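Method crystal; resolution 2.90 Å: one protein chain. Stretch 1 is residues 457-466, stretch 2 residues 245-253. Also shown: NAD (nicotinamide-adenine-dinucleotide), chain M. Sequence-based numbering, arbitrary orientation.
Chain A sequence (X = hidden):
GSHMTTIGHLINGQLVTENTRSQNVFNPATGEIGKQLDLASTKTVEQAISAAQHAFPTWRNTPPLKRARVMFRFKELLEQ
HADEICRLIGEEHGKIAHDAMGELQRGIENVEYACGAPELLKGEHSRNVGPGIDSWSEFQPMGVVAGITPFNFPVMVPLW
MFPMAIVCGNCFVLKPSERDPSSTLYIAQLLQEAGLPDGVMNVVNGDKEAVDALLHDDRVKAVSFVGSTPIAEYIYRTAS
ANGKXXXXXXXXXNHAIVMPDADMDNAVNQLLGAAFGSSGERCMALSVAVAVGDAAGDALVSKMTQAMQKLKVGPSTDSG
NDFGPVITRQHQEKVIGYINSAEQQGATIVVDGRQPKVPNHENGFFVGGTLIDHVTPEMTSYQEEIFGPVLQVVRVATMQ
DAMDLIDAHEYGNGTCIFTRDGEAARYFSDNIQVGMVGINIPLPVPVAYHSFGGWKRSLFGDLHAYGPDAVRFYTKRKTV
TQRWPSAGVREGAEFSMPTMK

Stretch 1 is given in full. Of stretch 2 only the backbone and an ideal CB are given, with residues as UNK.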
# COMPACT_ATOMS: atom_id res chain seq x y z
N ARG A 457 25.26 10.31 -10.42
CA ARG A 457 25.17 11.50 -11.23
C ARG A 457 24.16 11.33 -12.36
O ARG A 457 23.88 12.29 -13.08
CB ARG A 457 26.54 11.79 -11.84
CG ARG A 457 27.60 12.28 -10.85
CD ARG A 457 27.68 13.81 -10.80
NE ARG A 457 28.18 14.40 -12.05
CZ ARG A 457 28.09 15.70 -12.37
NH1 ARG A 457 27.55 16.59 -11.54
NH2 ARG A 457 28.57 16.13 -13.54
N SER A 458 23.64 10.12 -12.54
CA SER A 458 22.56 9.88 -13.52
C SER A 458 21.18 10.48 -13.15
O SER A 458 20.27 10.52 -13.98
CB SER A 458 22.42 8.37 -13.80
OG SER A 458 23.63 7.81 -14.32
N LEU A 459 21.01 10.91 -11.90
CA LEU A 459 19.75 11.47 -11.43
C LEU A 459 19.91 12.49 -10.29
O LEU A 459 20.61 12.24 -9.30
CB LEU A 459 18.85 10.33 -10.96
CG LEU A 459 17.39 10.71 -10.67
CD1 LEU A 459 16.49 9.56 -11.03
CD2 LEU A 459 17.17 11.11 -9.21
N PHE A 460 19.22 13.61 -10.42
CA PHE A 460 19.16 14.61 -9.37
C PHE A 460 17.73 14.66 -8.84
O PHE A 460 16.79 14.92 -9.57
CB PHE A 460 19.62 15.98 -9.87
CG PHE A 460 21.02 15.99 -10.42
CD1 PHE A 460 21.26 15.71 -11.75
CD2 PHE A 460 22.10 16.29 -9.62
CE1 PHE A 460 22.55 15.72 -12.27
CE2 PHE A 460 23.39 16.30 -10.13
CZ PHE A 460 23.62 16.02 -11.46
N GLY A 461 17.59 14.39 -7.55
CA GLY A 461 16.31 14.39 -6.85
C GLY A 461 16.13 13.15 -5.98
O GLY A 461 17.05 12.33 -5.83
N ASP A 462 14.92 13.02 -5.43
CA ASP A 462 14.54 11.86 -4.60
C ASP A 462 13.30 11.09 -5.07
O ASP A 462 12.96 10.08 -4.46
CB ASP A 462 14.37 12.28 -3.13
CG ASP A 462 13.44 13.49 -2.95
OD1 ASP A 462 12.58 13.70 -3.81
OD2 ASP A 462 13.60 14.24 -1.96
N LEU A 463 12.63 11.55 -6.12
CA LEU A 463 11.52 10.83 -6.72
C LEU A 463 11.82 10.59 -8.18
O LEU A 463 12.18 11.52 -8.91
CB LEU A 463 10.22 11.62 -6.62
CG LEU A 463 9.68 11.72 -5.20
CD1 LEU A 463 8.59 12.76 -5.15
CD2 LEU A 463 9.17 10.38 -4.71
N HIS A 464 11.65 9.35 -8.62
CA HIS A 464 12.06 8.95 -9.95
C HIS A 464 11.00 9.18 -10.99
O HIS A 464 9.93 9.66 -10.68
CB HIS A 464 12.53 7.52 -9.86
CG HIS A 464 13.75 7.38 -9.02
ND1 HIS A 464 14.50 6.22 -8.96
CD2 HIS A 464 14.38 8.27 -8.22
CE1 HIS A 464 15.53 6.40 -8.16
NE2 HIS A 464 15.48 7.64 -7.70
N ALA A 465 11.33 8.87 -12.24
CA ALA A 465 10.46 9.12 -13.38
C ALA A 465 9.39 8.06 -13.51
O ALA A 465 9.62 6.88 -13.22
CB ALA A 465 11.26 9.20 -14.68
N TYR A 466 8.21 8.57 -13.92
CA TYR A 466 6.96 7.84 -14.21
C TYR A 466 6.57 6.92 -13.08
O TYR A 466 7.14 7.01 -12.02
CB TYR A 466 6.97 7.21 -15.63
CG TYR A 466 7.91 6.07 -16.00
CD1 TYR A 466 7.56 4.76 -15.76
CD2 TYR A 466 9.07 6.29 -16.74
CE1 TYR A 466 8.37 3.71 -16.16
CE2 TYR A 466 9.87 5.24 -17.15
CZ TYR A 466 9.51 3.94 -16.85
OH TYR A 466 10.30 2.87 -17.23
N UNK A 245 10.09 22.34 -6.75
CA UNK A 245 10.58 20.99 -6.74
C UNK A 245 10.99 20.56 -8.13
O UNK A 245 10.55 21.16 -9.13
CB UNK A 245 9.52 20.04 -6.17
N UNK A 246 11.83 19.53 -8.21
CA UNK A 246 12.43 19.12 -9.47
C UNK A 246 12.94 17.69 -9.40
O UNK A 246 13.31 17.19 -8.34
CB UNK A 246 13.57 20.07 -9.85
N UNK A 247 12.93 17.04 -10.57
CA UNK A 247 13.58 15.74 -10.80
C UNK A 247 14.31 15.89 -12.15
O UNK A 247 13.69 16.21 -13.17
CB UNK A 247 12.58 14.58 -10.81
N UNK A 248 15.62 15.71 -12.14
CA UNK A 248 16.38 15.80 -13.36
C UNK A 248 17.18 14.54 -13.56
O UNK A 248 18.07 14.21 -12.78
CB UNK A 248 17.30 17.03 -13.34
N UNK A 249 16.87 13.85 -14.65
CA UNK A 249 17.57 12.64 -15.03
C UNK A 249 18.61 12.95 -16.10
O UNK A 249 18.39 13.79 -16.96
CB UNK A 249 16.58 11.58 -15.53
N UNK A 250 19.72 12.23 -16.03
CA UNK A 250 20.97 12.60 -16.70
C UNK A 250 21.56 11.49 -17.56
O UNK A 250 20.84 10.64 -18.06
CB UNK A 250 22.00 13.02 -15.66
N UNK A 251 22.88 11.51 -17.72
CA UNK A 251 23.57 10.56 -18.57
C UNK A 251 23.80 9.19 -17.98
O UNK A 251 23.38 8.90 -16.86
CB UNK A 251 24.92 11.15 -18.97
N UNK A 252 24.52 8.36 -18.74
CA UNK A 252 24.70 6.95 -18.40
C UNK A 252 25.90 6.27 -19.07
O UNK A 252 26.28 6.62 -20.18
CB UNK A 252 23.43 6.18 -18.77
N UNK A 253 26.51 5.33 -18.37
CA UNK A 253 27.47 4.37 -18.95
C UNK A 253 27.15 2.96 -18.44
O UNK A 253 27.66 2.49 -17.41
CB UNK A 253 28.91 4.75 -18.60
PA NAD M . 20.17 17.69 -23.45
O1A NAD M . 20.79 18.65 -24.45
O2A NAD M . 20.86 17.34 -22.14
O5B NAD M . 18.72 18.29 -23.01
C5B NAD M . 17.50 18.03 -23.72
C4B NAD M . 16.46 19.12 -23.47
O4B NAD M . 17.03 20.20 -22.72
C3B NAD M . 15.92 19.76 -24.75
O3B NAD M . 14.51 19.91 -24.61
C2B NAD M . 16.68 21.08 -24.89
O2B NAD M . 15.98 22.21 -25.42
C1B NAD M . 17.06 21.42 -23.46
N9A NAD M . 18.39 22.08 -23.36
C8A NAD M . 19.51 21.76 -24.08
N7A NAD M . 20.55 22.55 -23.72
C5A NAD M . 20.11 23.40 -22.76
C6A NAD M . 20.71 24.50 -21.95
N6A NAD M . 22.01 24.83 -22.12
N1A NAD M . 19.91 25.14 -21.05
C2A NAD M . 18.60 24.81 -20.88
N3A NAD M . 17.98 23.82 -21.57
C4A NAD M . 18.68 23.09 -22.51
O3 NAD M . 19.79 16.29 -24.21
PN NAD M . 19.74 15.95 -25.81
O1N NAD M . 18.54 16.63 -26.48
O2N NAD M . 21.12 16.03 -26.49
O5D NAD M . 19.41 14.40 -25.60
C5D NAD M . 20.45 13.48 -25.24
C4D NAD M . 20.59 13.18 -23.73
O4D NAD M . 19.46 12.53 -23.12
C3D NAD M . 21.78 12.24 -23.48
O3D NAD M . 22.90 12.96 -22.95
C2D NAD M . 21.29 11.16 -22.51
O2D NAD M . 22.21 10.94 -21.43
C1D NAD M . 19.95 11.71 -22.05
N1N NAD M . 18.97 10.71 -21.65
C2N NAD M . 18.82 10.49 -20.34
C3N NAD M . 17.89 9.57 -19.87
C7N NAD M . 17.70 9.27 -18.41
O7N NAD M . 18.62 8.94 -17.65
N7N NAD M . 16.46 9.32 -17.96
C4N NAD M . 17.09 8.90 -20.79
C5N NAD M . 17.24 9.13 -22.15
C6N NAD M . 18.20 10.06 -22.56

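Position 245 points its CA-to-CB bond sideways, and nothing of stretch 1 lies within 5.5 Å of the ideal CB, so the contact sets little demand here. The residue is Arg245, whose nearest approach is NH1 to Leu463 CD1 at 5.1 Å. Position 246 is equally free by the same test; it is Cys246.

At position 247 the CB also points sideways, yet it sits 3.6 Å from Leu463 O, and the carbonyl of His464 lies a little farther along. Two backbone acceptors on a loop ask for a donor with some reach: glutamine, lysine or arginine could supply one. It is Gln247. With chi1 at p and the rest extended, NE2 donates to Leu463 O at 2.8 Å and, weakly, to His464 O at 3.0 Å. Its OE1 accepts from a water 3.0 Å away, and that water accepts from Tyr466 N, also at 3.0 Å.

Position 248 is paired with Phe460 in an antiparallel bridge, and its CB lies 4.3 Å from Phe460 CB on the same face. The backbone hydrogen bonds, Phe460 N to position 248 O at 2.7 Å and position 248 N to Phe460 O at 2.9 Å, are nearly straight. Any apolar residue that fits beside the Phe460 side chain would suit, small ones most simply. It is Ala248, whose methyl rests against that CB.

At 249 the chain turns its CB to the other face, the one carrying Leu459, with Leu459 CD1 4.9 Å from the ideal CB. Leucine, isoleucine, valine or methionine would be natural. Leu249 packs its CG 3.8 Å from Leu459 CD1 and its CD2 3.8 Å from Ala465 CB; CD2 also comes within 3.3 Å of NAD N7N.

Position 250 would aim a CB toward stretch 1, only 3.3 Å from Arg457 O and 3.5 Å from Ser458 O. That tightness favors glycine, and Gly250 it is, its N donating to Ser458 O at 2.7 Å.

Position 251 has no such obstacle from stretch 1, so several residues could fit. Gly251 offers its carbonyl: Ser458 OG donates to Gly251 O at 2.8 Å. Its CA lies 3.2 Å from NAD O2D.

At position 252 the ideal CB, pointing sideways, is 4.7 Å from Ser458 OG, so several small or polar side chains could sit there; it is Ala252. Position 253 is clear of stretch 1, so almost any side chain would do; it is Lys253, its end leading away.

Stretch 2 245-253: RCQALGGAK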
# COMPACT_ATOMS: atom_id res chain seq x y z
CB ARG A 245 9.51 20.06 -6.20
CG ARG A 245 8.23 20.05 -7.01
CD ARG A 245 7.31 18.90 -6.62
NE ARG A 245 6.68 19.07 -5.31
CZ ARG A 245 5.92 18.16 -4.71
NH1 ARG A 245 5.67 16.98 -5.29
NH2 ARG A 245 5.39 18.42 -3.52
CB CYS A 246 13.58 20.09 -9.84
SG CYS A 246 14.52 19.75 -11.37
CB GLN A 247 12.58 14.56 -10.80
CG GLN A 247 11.46 14.64 -11.86
CD GLN A 247 10.35 13.58 -11.80
OE1 GLN A 247 9.39 13.65 -12.60
NE2 GLN A 247 10.47 12.59 -10.91
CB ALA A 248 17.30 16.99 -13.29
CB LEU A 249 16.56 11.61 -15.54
CG LEU A 249 15.74 10.92 -14.45
CD1 LEU A 249 14.74 11.86 -13.85
CD2 LEU A 249 15.01 9.70 -15.00
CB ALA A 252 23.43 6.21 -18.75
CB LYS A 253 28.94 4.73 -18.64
CG LYS A 253 29.75 5.21 -19.84
CD LYS A 253 30.31 4.07 -20.68
CE LYS A 253 31.21 4.57 -21.81
NZ LYS A 253 30.47 4.98 -23.03
O HOH W 1 7.82 11.55 -14.01
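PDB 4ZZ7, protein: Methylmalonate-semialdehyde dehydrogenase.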